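Local structure of AvmM (Streptomyces sp. NBRC 109436, 7FE6) at residues A[41-47]-A[136-142]; A[52-58]-A[127-132]; A[69-74]-A[106-111]. The protein catalyses macrocyclization in alchivemycin A biosynthesis through dehydration and Michael-type addition. One frame throughout, in Å; residues are numbered along the deposited sequence.

Contact 1: residues A[41-47]-A[136-142]; sequences IEFSVFY and VTAHVRL
Two neighbouring strands of an antiparallel sheet illustrate how regular backbone pairing can serve a hydrophobic core on one face (Ile-41, Phe-43, Val-45, Tyr-47, Val-136, Ala-138, Val-140, Leu-142) and a subunit interface on the other (Glu-42, Ser-44, Phe-46, Thr-137, His-139, Arg-141). Segments 41-47 and 136-142 are in beta conformation, their axes 4.6 Å apart and their directions 160° apart. Ile-41 begins the register opposite Leu-142 as a hydrogen-bonded pair: Ile-41 N to Leu-142 O measures 2.9 Å and Leu-142 N to Ile-41 O 2.8 Å. Glu-42, non-hydrogen-bonded with Arg-141, holds it by a salt bridge (Glu-42 OE1 to Arg-141 NE 2.9 Å); a water lies 2.9 Å from both Glu-42 OE2 and His-139 ND1, and Glu-42 OE2 forms a second salt bridge with Arg-188 of the second subunit. Phe-43 (chi1 p) pairs with Val-140, Phe-43 N to Val-140 O 2.9 Å and Val-140 N to Phe-43 O 2.8 Å; Val-140 CB sits over its ring, 3.8 Å from the centroid, in a CH-pi contact. Ser-44 faces His-139; Ser-186 and His-152 of the second subunit bind their polar ends. Val-45 N to Ala-138 O (2.9 Å) and Ala-138 N to Val-45 O (2.7 Å) continue the pattern. Phe-46 CB lies 3.3 Å from Thr-137 OG1, which is hydrogen-bonded to Ser-186 OG of the second subunit. Tyr-47 (chi1 p) ends the paired residues of these segments: Tyr-47 N to Val-136 O and Val-136 N to Tyr-47 O are both 2.9 Å, and Val-136 CB lies over its ring. Strands 24-29 and 77-83 flank the pair, while strand 57-66 of the other sheet covers Val-45, Tyr-47 and Ala-138.

Contact 2: residues A[52-58]-A[127-132]; sequences RYAYPDT and TVPLPE
Short of a continuous sheet, two irregular segments can still run antiparallel through a single bridge. Segment 52-58 is loop that passes into strand 57-66, and segment 127-132 has no regular structure, although Thr-127, Pro-129, Pro-131 and Glu-132 are polyproline-II-like (phi -59 to -72°, psi 140 to 166°). The CA register runs from Arg-52 beside Glu-132 (5.1 Å) through Ala-54 beside Pro-131 (4.4 Å) to Pro-56 beside Pro-129 (4.4 Å). At its middle, Tyr-55 and Leu-130 form the hydrogen-bonded pair: Leu-130 N donates to Tyr-55 O at 2.9 Å, and Tyr-55 N reaches Leu-130 O in a weak bond of 3.4 Å. Pro-129 and Pro-131 have no N-H; Pro-129 CA makes a CA-H...O contact of 3.2 Å with Tyr-55 O. The bridge and the side-chain bonds to Val-128 join the long connection between strands 107-113 and 135-144, which belong to different sheets, to the start of strand 57-66. Side chains take over where backbone pairing stops. Asp-57 (chi1 t) accepts from the backbone of Val-128, with OD1 2.7 Å from Val-128 N, and Thr-58 (chi1 p) donates from OG1 to Val-128 O at 2.9 Å while also bonding Tyr-47 OH. Thr-58 CG2 packs 3.7 Å from Leu-130 CB. At the opposite end Glu-132 (chi1 p) lays its carboxylate over the guanidinium face of Arg-52, with Glu-132 OE2 3.4 Å from Arg-52 NE; no N-H of Arg-52 points at it, so this salt bridge is one of charge alone. The stronger partner of Glu-132 OE2 is Arg-13 of the second subunit, in a salt bridge.

Contact 3: residues A[69-74]-A[106-111]; sequences RDDLRR and GVHIAC
A loop laid over the edge strand of a mixed beta-sheet need not hydrogen-bond to it, as segments 69-74 and 106-111 demonstrate. They run nearly parallel, 15° apart end to end, with no hydrogen bond between them; mostly apolar contact joins them. Val-107 and Ile-109, alternate residues of strand 107-113, bury the most surface; both direct CA-to-CB bonds toward the loop, while His-108 between them points away. Val-107 (chi1 p) sets CG1 3.6 Å from Asp-70 CA and 3.7 Å from Leu-72 CB. Ile-109 (chi1 m, chi2 m) puts CD1 3.7 Å from Leu-72 O and CG2 3.9 Å from Arg-74 CB. Leu-72 (chi1 t, chi2 p) touches both and also meets Phe-66 and Phe-77, filling the gap between the two sheets. At the start, Gly-106 has phi/psi 91/-162, angles that would jam a CB against the preceding carbonyl, and its CA makes a CH...O contact of 3.3 Å with Arg-69 O. The loop is braced internally: Arg-69 forms a two-pronged salt bridge with Asp-71 (Arg-69 NE to Asp-71 OD1 2.8 Å, Arg-69 NH2 to Asp-71 OD2 2.6 Å), and Arg-73 NH1 donates to Asp-70 O at 2.9 Å. Arg-74, whose NE bonds Gln-91, brings its CD to 3.9 Å from Cys-111 SG.

The three contacts show nested closure of a two-sheet fold: contact 3 lies within the chain loop closed by contact 2, which in turn lies within that closed by contact 1. Contacts 1 and 2 touch directly, with Tyr-47 OH 2.7 Å from Thr-58 OG1 and Val-136 CG2 3.7 Å from Val-128 CG1. Contact 3 stands apart, its centre about 20 Å from that of contact 1 and about 30 Å from that of contact 2. Bound alchivemycin A lies near the first two, about 6 Å from the side chain of Phe-46 and about 8 Å from that of Leu-130; Arg-50, Val-133 and Glu-134, which line its pocket, lie close in sequence to their segments.

Contact 1: residues A[41-47]-A[136-142]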
loop_
_atom_site.group_PDB
_atom_site.type_symbol
_atom_site.label_atom_id
_atom_site.label_comp_id
_atom_site.label_asym_id
_atom_site.label_seq_id
_atom_site.Cartn_x
_atom_site.Cartn_y
_atom_site.Cartn_z
ATOM N N ILE A 41 11.471 -11.437 -9.941
ATOM C CA ILE A 41 10.368 -11.230 -9.024
ATOM C C ILE A 41 9.103 -10.994 -9.837
ATOM O O ILE A 41 9.142 -10.497 -10.972
ATOM C CB ILE A 41 10.627 -10.046 -8.077
ATOM C CG1 ILE A 41 10.638 -8.750 -8.888
ATOM C CG2 ILE A 41 11.941 -10.272 -7.285
ATOM C CD1 ILE A 41 10.412 -7.528 -8.102
ATOM N N GLU A 42 7.972 -11.347 -9.238
ATOM C CA GLU A 42 6.661 -11.024 -9.773
ATOM C C GLU A 42 5.942 -10.168 -8.748
ATOM O O GLU A 42 5.933 -10.500 -7.566
ATOM C CB GLU A 42 5.846 -12.285 -10.059
ATOM C CG GLU A 42 4.447 -12.009 -10.634
ATOM C CD GLU A 42 3.802 -13.249 -11.263
ATOM O OE1 GLU A 42 4.544 -14.204 -11.638
ATOM O OE2 GLU A 42 2.538 -13.258 -11.388
ATOM N N PHE A 43 5.356 -9.068 -9.197
ATOM C CA PHE A 43 4.486 -8.236 -8.377
ATOM C C PHE A 43 3.272 -7.853 -9.216
ATOM O O PHE A 43 3.155 -8.214 -10.388
ATOM C CB PHE A 43 5.205 -6.991 -7.831
ATOM C CG PHE A 43 5.716 -6.058 -8.898
ATOM C CD1 PHE A 43 6.988 -6.228 -9.440
ATOM C CD2 PHE A 43 4.916 -5.028 -9.389
ATOM C CE1 PHE A 43 7.456 -5.381 -10.428
ATOM C CE2 PHE A 43 5.387 -4.175 -10.364
ATOM C CZ PHE A 43 6.667 -4.360 -10.891
ATOM N N SER A 44 2.321 -7.180 -8.587
ATOM C CA SER A 44 1.172 -6.691 -9.306
ATOM C C SER A 44 1.035 -5.203 -9.035
ATOM O O SER A 44 1.524 -4.677 -8.034
ATOM C CB SER A 44 -0.124 -7.463 -8.969
ATOM O OG SER A 44 -0.702 -7.084 -7.736
ATOM N N VAL A 45 0.427 -4.519 -9.990
ATOM C CA VAL A 45 0.177 -3.092 -9.892
ATOM C C VAL A 45 -1.132 -2.845 -10.627
ATOM O O VAL A 45 -1.414 -3.485 -11.646
ATOM C CB VAL A 45 1.374 -2.275 -10.459
ATOM C CG1 VAL A 45 1.817 -2.809 -11.833
ATOM C CG2 VAL A 45 1.076 -0.764 -10.529
ATOM N N PHE A 46 -1.950 -1.945 -10.103
ATOM C CA PHE A 46 -3.270 -1.760 -10.675
ATOM C C PHE A 46 -3.662 -0.301 -10.522
ATOM O O PHE A 46 -3.311 0.342 -9.530
ATOM C CB PHE A 46 -4.315 -2.691 -10.025
ATOM C CG PHE A 46 -4.081 -2.984 -8.547
ATOM C CD1 PHE A 46 -3.179 -3.966 -8.151
ATOM C CD2 PHE A 46 -4.812 -2.309 -7.565
ATOM C CE1 PHE A 46 -2.961 -4.239 -6.807
ATOM C CE2 PHE A 46 -4.614 -2.576 -6.209
ATOM C CZ PHE A 46 -3.689 -3.552 -5.823
ATOM N N TYR A 47 -4.367 0.233 -11.511
ATOM C CA TYR A 47 -4.838 1.607 -11.417
ATOM C C TYR A 47 -6.357 1.615 -11.317
ATOM O O TYR A 47 -7.033 0.809 -11.966
ATOM C CB TYR A 47 -4.324 2.461 -12.587
ATOM C CG TYR A 47 -4.670 2.012 -13.998
ATOM C CD1 TYR A 47 -3.860 1.087 -14.679
ATOM C CD2 TYR A 47 -5.760 2.569 -14.686
ATOM C CE1 TYR A 47 -4.148 0.688 -15.991
ATOM C CE2 TYR A 47 -6.062 2.183 -15.992
ATOM C CZ TYR A 47 -5.246 1.239 -16.641
ATOM O OH TYR A 47 -5.534 0.858 -17.924
ATOM N N VAL A 136 -7.747 -1.651 -13.409
ATOM C CA VAL A 136 -6.991 -2.467 -14.361
ATOM C C VAL A 136 -5.692 -2.892 -13.684
ATOM O O VAL A 136 -5.009 -2.063 -13.076
ATOM C CB VAL A 136 -6.690 -1.700 -15.673
ATOM C CG1 VAL A 136 -5.732 -2.490 -16.576
ATOM C CG2 VAL A 136 -7.982 -1.345 -16.423
ATOM N N THR A 137 -5.337 -4.166 -13.814
ATOM C CA THR A 137 -4.157 -4.714 -13.167
ATOM C C THR A 137 -3.143 -5.136 -14.216
ATOM O O THR A 137 -3.505 -5.733 -15.237
ATOM C CB THR A 137 -4.509 -5.951 -12.314
ATOM O OG1 THR A 137 -5.294 -5.585 -11.172
ATOM C CG2 THR A 137 -3.251 -6.715 -11.868
ATOM N N ALA A 138 -1.870 -4.866 -13.937
ATOM C CA ALA A 138 -0.769 -5.512 -14.625
ATOM C C ALA A 138 -0.100 -6.429 -13.618
ATOM O O ALA A 138 0.268 -5.988 -12.521
ATOM C CB ALA A 138 0.226 -4.493 -15.192
ATOM N N HIS A 139 0.014 -7.704 -13.960
ATOM C CA HIS A 139 0.927 -8.590 -13.255
ATOM C C HIS A 139 2.292 -8.449 -13.932
ATOM O O HIS A 139 2.373 -8.461 -15.162
ATOM C CB HIS A 139 0.418 -10.031 -13.318
ATOM C CG HIS A 139 -0.930 -10.234 -12.698
ATOM N ND1 HIS A 139 -1.096 -10.732 -11.418
ATOM C CD2 HIS A 139 -2.179 -9.979 -13.170
ATOM C CE1 HIS A 139 -2.389 -10.799 -11.142
ATOM N NE2 HIS A 139 -3.067 -10.352 -12.189
ATOM N N VAL A 140 3.356 -8.270 -13.154
ATOM C CA VAL A 140 4.634 -7.856 -13.729
ATOM C C VAL A 140 5.748 -8.789 -13.262
ATOM O O VAL A 140 5.923 -9.000 -12.058
ATOM C CB VAL A 140 4.982 -6.405 -13.348
ATOM C CG1 VAL A 140 6.224 -5.979 -14.080
ATOM C CG2 VAL A 140 3.863 -5.488 -13.643
ATOM N N ARG A 141 6.539 -9.295 -14.207
ATOM C CA ARG A 141 7.719 -10.089 -13.901
ATOM C C ARG A 141 8.959 -9.300 -14.302
ATOM O O ARG A 141 9.107 -8.899 -15.473
ATOM C CB ARG A 141 7.675 -11.442 -14.601
ATOM C CG ARG A 141 6.694 -12.421 -14.000
ATOM C CD ARG A 141 6.431 -13.613 -14.926
ATOM N NE ARG A 141 5.487 -14.545 -14.339
ATOM C CZ ARG A 141 4.796 -15.463 -15.012
ATOM N NH1 ARG A 141 4.915 -15.583 -16.334
ATOM N NH2 ARG A 141 3.943 -16.250 -14.360
ATOM N N LEU A 142 9.862 -9.109 -13.333
ATOM C CA LEU A 142 10.974 -8.189 -13.473
ATOM C C LEU A 142 12.241 -8.855 -12.975
ATOM O O LEU A 142 12.232 -9.547 -11.949
ATOM C CB LEU A 142 10.736 -6.908 -12.690
ATOM C CG LEU A 142 11.855 -5.874 -12.701
ATOM C CD1 LEU A 142 12.152 -5.428 -14.119
ATOM C CD2 LEU A 142 11.470 -4.698 -11.831
HETATM O O HOH W 1 1.088 -11.355 -9.676
#

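Contact 2: residues A[52-58]-A[127-132]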
loop_
_atom_site.group_PDB
_atom_site.type_symbol
_atom_site.label_atom_id
_atom_site.label_comp_id
_atom_site.label_asym_id
_atom_site.label_seq_id
_atom_site.Cartn_x
_atom_site.Cartn_y
_atom_site.Cartn_z
ATOM N N ARG A 52 -15.124 10.275 -10.703
ATOM C CA ARG A 52 -16.399 9.962 -11.328
ATOM C C ARG A 52 -16.411 10.073 -12.848
ATOM O O ARG A 52 -17.373 9.603 -13.463
ATOM C CB ARG A 52 -17.515 10.841 -10.741
ATOM C CG ARG A 52 -17.730 10.618 -9.251
ATOM C CD ARG A 52 -19.157 10.921 -8.824
ATOM N NE ARG A 52 -19.674 9.917 -7.894
ATOM C CZ ARG A 52 -20.735 9.144 -8.122
ATOM N NH1 ARG A 52 -21.108 8.253 -7.207
ATOM N NH2 ARG A 52 -21.445 9.288 -9.240
ATOM N N TYR A 53 -15.373 10.643 -13.469
ATOM C CA TYR A 53 -15.311 10.754 -14.922
ATOM C C TYR A 53 -14.760 9.463 -15.532
ATOM O O TYR A 53 -13.644 9.041 -15.205
ATOM C CB TYR A 53 -14.441 11.943 -15.336
ATOM C CG TYR A 53 -14.296 12.070 -16.841
ATOM C CD1 TYR A 53 -15.312 12.621 -17.622
ATOM C CD2 TYR A 53 -13.165 11.589 -17.494
ATOM C CE1 TYR A 53 -15.184 12.715 -19.011
ATOM C CE2 TYR A 53 -13.040 11.676 -18.875
ATOM C CZ TYR A 53 -14.047 12.235 -19.620
ATOM O OH TYR A 53 -13.895 12.313 -20.986
ATOM N N ALA A 54 -15.539 8.847 -16.429
ATOM C CA ALA A 54 -15.130 7.626 -17.120
ATOM C C ALA A 54 -14.188 7.974 -18.265
ATOM O O ALA A 54 -14.543 8.775 -19.136
ATOM C CB ALA A 54 -16.345 6.876 -17.659
ATOM N N TYR A 55 -12.977 7.393 -18.253
ATOM C CA TYR A 55 -11.995 7.646 -19.300
ATOM C C TYR A 55 -12.169 6.661 -20.454
ATOM O O TYR A 55 -12.337 5.460 -20.225
ATOM C CB TYR A 55 -10.584 7.553 -18.750
ATOM C CG TYR A 55 -10.153 8.847 -18.139
ATOM C CD1 TYR A 55 -9.725 9.888 -18.940
ATOM C CD2 TYR A 55 -10.204 9.048 -16.764
ATOM C CE1 TYR A 55 -9.341 11.085 -18.399
ATOM C CE2 TYR A 55 -9.829 10.249 -16.214
ATOM C CZ TYR A 55 -9.395 11.268 -17.040
ATOM O OH TYR A 55 -9.005 12.482 -16.525
ATOM N N PRO A 56 -12.105 7.155 -21.694
ATOM C CA PRO A 56 -12.417 6.284 -22.840
ATOM C C PRO A 56 -11.340 5.265 -23.153
ATOM O O PRO A 56 -11.637 4.229 -23.766
ATOM C CB PRO A 56 -12.608 7.279 -23.996
ATOM C CG PRO A 56 -11.828 8.488 -23.592
ATOM C CD PRO A 56 -11.933 8.564 -22.090
ATOM N N ASP A 57 -10.092 5.535 -22.795
ATOM C CA ASP A 57 -9.033 4.573 -23.047
ATOM C C ASP A 57 -7.924 4.824 -22.036
ATOM O O ASP A 57 -7.632 5.974 -21.701
ATOM C CB ASP A 57 -8.522 4.684 -24.493
ATOM C CG ASP A 57 -7.983 3.366 -25.021
ATOM O OD1 ASP A 57 -8.009 2.357 -24.272
ATOM O OD2 ASP A 57 -7.522 3.339 -26.187
ATOM N N THR A 58 -7.363 3.749 -21.494
ATOM C CA THR A 58 -6.352 3.884 -20.457
ATOM C C THR A 58 -5.325 2.781 -20.605
ATOM O O THR A 58 -5.647 1.678 -21.054
ATOM C CB THR A 58 -6.928 3.775 -19.056
ATOM O OG1 THR A 58 -7.489 2.466 -18.905
ATOM C CG2 THR A 58 -7.981 4.855 -18.778
ATOM N N THR A 127 -9.841 -0.866 -26.944
ATOM C CA THR A 127 -9.821 0.150 -25.906
ATOM C C THR A 127 -10.070 -0.451 -24.525
ATOM O O THR A 127 -10.766 -1.457 -24.369
ATOM C CB THR A 127 -10.876 1.217 -26.198
ATOM O OG1 THR A 127 -12.146 0.575 -26.374
ATOM C CG2 THR A 127 -10.522 2.041 -27.427
ATOM N N VAL A 128 -9.490 0.193 -23.516
ATOM C CA VAL A 128 -9.695 -0.164 -22.120
ATOM C C VAL A 128 -10.344 1.027 -21.423
ATOM O O VAL A 128 -9.653 1.782 -20.726
ATOM C CB VAL A 128 -8.370 -0.553 -21.441
ATOM C CG1 VAL A 128 -8.622 -1.077 -20.034
ATOM C CG2 VAL A 128 -7.656 -1.612 -22.239
ATOM N N PRO A 129 -11.659 1.234 -21.564
ATOM C CA PRO A 129 -12.305 2.342 -20.844
ATOM C C PRO A 129 -12.221 2.078 -19.353
ATOM O O PRO A 129 -12.151 0.927 -18.928
ATOM C CB PRO A 129 -13.757 2.302 -21.343
ATOM C CG PRO A 129 -13.760 1.384 -22.514
ATOM C CD PRO A 129 -12.634 0.431 -22.328
ATOM N N LEU A 130 -12.205 3.148 -18.548
ATOM C CA LEU A 130 -12.048 3.019 -17.092
ATOM C C LEU A 130 -13.186 3.708 -16.337
ATOM O O LEU A 130 -13.068 4.876 -15.931
ATOM C CB LEU A 130 -10.690 3.556 -16.629
ATOM C CG LEU A 130 -10.380 3.230 -15.150
ATOM C CD1 LEU A 130 -10.102 1.733 -14.945
ATOM C CD2 LEU A 130 -9.247 4.083 -14.577
ATOM N N PRO A 131 -14.289 3.012 -16.088
ATOM C CA PRO A 131 -15.398 3.624 -15.343
ATOM C C PRO A 131 -15.056 3.791 -13.869
ATOM O O PRO A 131 -14.117 3.184 -13.342
ATOM C CB PRO A 131 -16.557 2.635 -15.533
ATOM C CG PRO A 131 -16.104 1.688 -16.630
ATOM C CD PRO A 131 -14.609 1.648 -16.531
ATOM N N GLU A 132 -15.879 4.594 -13.189
ATOM C CA GLU A 132 -15.629 4.901 -11.788
ATOM C C GLU A 132 -15.615 3.610 -10.992
ATOM O O GLU A 132 -16.348 2.667 -11.311
ATOM C CB GLU A 132 -16.681 5.869 -11.225
ATOM C CG GLU A 132 -18.086 5.300 -10.977
ATOM C CD GLU A 132 -19.037 6.295 -10.254
ATOM O OE1 GLU A 132 -20.263 6.206 -10.480
ATOM O OE2 GLU A 132 -18.584 7.141 -9.440
#

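Contact 3: residues A[69-74]-A[106-111]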
loop_
_atom_site.group_PDB
_atom_site.type_symbol
_atom_site.label_atom_id
_atom_site.label_comp_id
_atom_site.label_asym_id
_atom_site.label_seq_id
_atom_site.Cartn_x
_atom_site.Cartn_y
_atom_site.Cartn_z
ATOM N N ARG A 69 23.136 6.352 -10.164
ATOM C CA ARG A 69 23.903 6.070 -11.368
ATOM C C ARG A 69 23.038 6.398 -12.573
ATOM O O ARG A 69 21.805 6.362 -12.491
ATOM C CB ARG A 69 24.359 4.615 -11.399
ATOM C CG ARG A 69 23.252 3.614 -11.185
ATOM C CD ARG A 69 23.856 2.265 -10.868
ATOM N NE ARG A 69 24.695 1.785 -11.964
ATOM C CZ ARG A 69 25.436 0.685 -11.903
ATOM N NH1 ARG A 69 25.454 -0.049 -10.799
ATOM N NH2 ARG A 69 26.171 0.319 -12.939
ATOM N N ASP A 70 23.687 6.705 -13.701
ATOM C CA ASP A 70 22.914 7.102 -14.873
ATOM C C ASP A 70 23.153 6.194 -16.077
ATOM O O ASP A 70 22.747 6.546 -17.196
ATOM C CB ASP A 70 23.194 8.556 -15.252
ATOM C CG ASP A 70 24.653 8.830 -15.472
ATOM O OD1 ASP A 70 25.411 7.887 -15.803
ATOM O OD2 ASP A 70 25.038 10.009 -15.337
ATOM N N ASP A 71 23.750 5.019 -15.871
ATOM C CA ASP A 71 24.034 4.090 -16.959
ATOM C C ASP A 71 22.927 3.066 -17.211
ATOM O O ASP A 71 23.029 2.309 -18.177
ATOM C CB ASP A 71 25.339 3.346 -16.676
ATOM C CG ASP A 71 25.385 2.775 -15.265
ATOM O OD1 ASP A 71 24.677 3.301 -14.376
ATOM O OD2 ASP A 71 26.117 1.785 -15.051
ATOM N N LEU A 72 21.896 2.993 -16.375
ATOM C CA LEU A 72 20.816 2.038 -16.613
ATOM C C LEU A 72 20.113 2.303 -17.949
ATOM O O LEU A 72 19.852 3.452 -18.321
ATOM C CB LEU A 72 19.806 2.085 -15.457
ATOM C CG LEU A 72 18.509 1.265 -15.543
ATOM C CD1 LEU A 72 18.818 -0.224 -15.501
ATOM C CD2 LEU A 72 17.527 1.641 -14.420
ATOM N N ARG A 73 19.857 1.237 -18.704
ATOM C CA ARG A 73 19.065 1.319 -19.930
ATOM C C ARG A 73 17.966 0.260 -19.908
ATOM O O ARG A 73 17.990 -0.661 -19.092
ATOM C CB ARG A 73 19.946 1.142 -21.174
ATOM C CG ARG A 73 21.018 2.192 -21.276
ATOM C CD ARG A 73 20.440 3.594 -21.469
ATOM N NE ARG A 73 21.522 4.577 -21.560
ATOM C CZ ARG A 73 21.937 5.329 -20.543
ATOM N NH1 ARG A 73 21.327 5.244 -19.353
ATOM N NH2 ARG A 73 22.947 6.176 -20.717
ATOM N N ARG A 74 17.026 0.365 -20.857
ATOM C CA ARG A 74 15.935 -0.610 -20.953
ATOM C C ARG A 74 16.467 -2.036 -21.058
ATOM O O ARG A 74 15.874 -2.979 -20.507
ATOM C CB ARG A 74 15.038 -0.280 -22.157
ATOM C CG ARG A 74 13.972 -1.335 -22.474
ATOM C CD ARG A 74 13.014 -1.591 -21.300
ATOM N NE ARG A 74 12.007 -2.593 -21.638
ATOM C CZ ARG A 74 12.187 -3.908 -21.527
ATOM N NH1 ARG A 74 13.342 -4.386 -21.076
ATOM N NH2 ARG A 74 11.212 -4.749 -21.871
ATOM N N GLY A 106 20.833 10.540 -11.425
ATOM C CA GLY A 106 20.316 9.265 -11.869
ATOM C C GLY A 106 19.842 9.219 -13.311
ATOM O O GLY A 106 20.177 10.034 -14.179
ATOM N N VAL A 107 19.047 8.179 -13.559
ATOM C CA VAL A 107 18.399 7.935 -14.841
ATOM C C VAL A 107 17.105 7.190 -14.540
ATOM O O VAL A 107 17.006 6.472 -13.539
ATOM C CB VAL A 107 19.298 7.133 -15.813
ATOM C CG1 VAL A 107 19.619 5.754 -15.242
ATOM C CG2 VAL A 107 18.635 7.004 -17.171
ATOM N N HIS A 108 16.096 7.377 -15.394
ATOM C CA HIS A 108 14.906 6.547 -15.285
ATOM C C HIS A 108 14.428 6.124 -16.665
ATOM O O HIS A 108 14.625 6.824 -17.663
ATOM C CB HIS A 108 13.796 7.245 -14.473
ATOM C CG HIS A 108 13.122 8.395 -15.161
ATOM N ND1 HIS A 108 12.285 8.232 -16.244
ATOM C CD2 HIS A 108 13.121 9.722 -14.884
ATOM C CE1 HIS A 108 11.804 9.407 -16.613
ATOM N NE2 HIS A 108 12.304 10.330 -15.811
ATOM N N ILE A 109 13.854 4.928 -16.721
ATOM C CA ILE A 109 13.421 4.310 -17.969
ATOM C C ILE A 109 11.908 4.124 -17.857
ATOM O O ILE A 109 11.435 3.294 -17.065
ATOM C CB ILE A 109 14.117 2.962 -18.230
ATOM C CG1 ILE A 109 15.640 3.052 -18.072
ATOM C CG2 ILE A 109 13.806 2.485 -19.633
ATOM C CD1 ILE A 109 16.287 4.070 -18.933
ATOM N N ALA A 110 11.148 4.895 -18.640
ATOM C CA ALA A 110 9.692 4.827 -18.623
ATOM C C ALA A 110 9.202 3.787 -19.627
ATOM O O ALA A 110 9.564 3.833 -20.805
ATOM C CB ALA A 110 9.085 6.198 -18.923
ATOM N N CYS A 111 8.392 2.842 -19.148
ATOM C CA CYS A 111 7.922 1.711 -19.940
ATOM C C CYS A 111 6.404 1.664 -20.009
ATOM O O CYS A 111 5.719 1.773 -18.984
ATOM C CB CYS A 111 8.438 0.394 -19.369
ATOM S SG CYS A 111 10.190 0.321 -19.315
#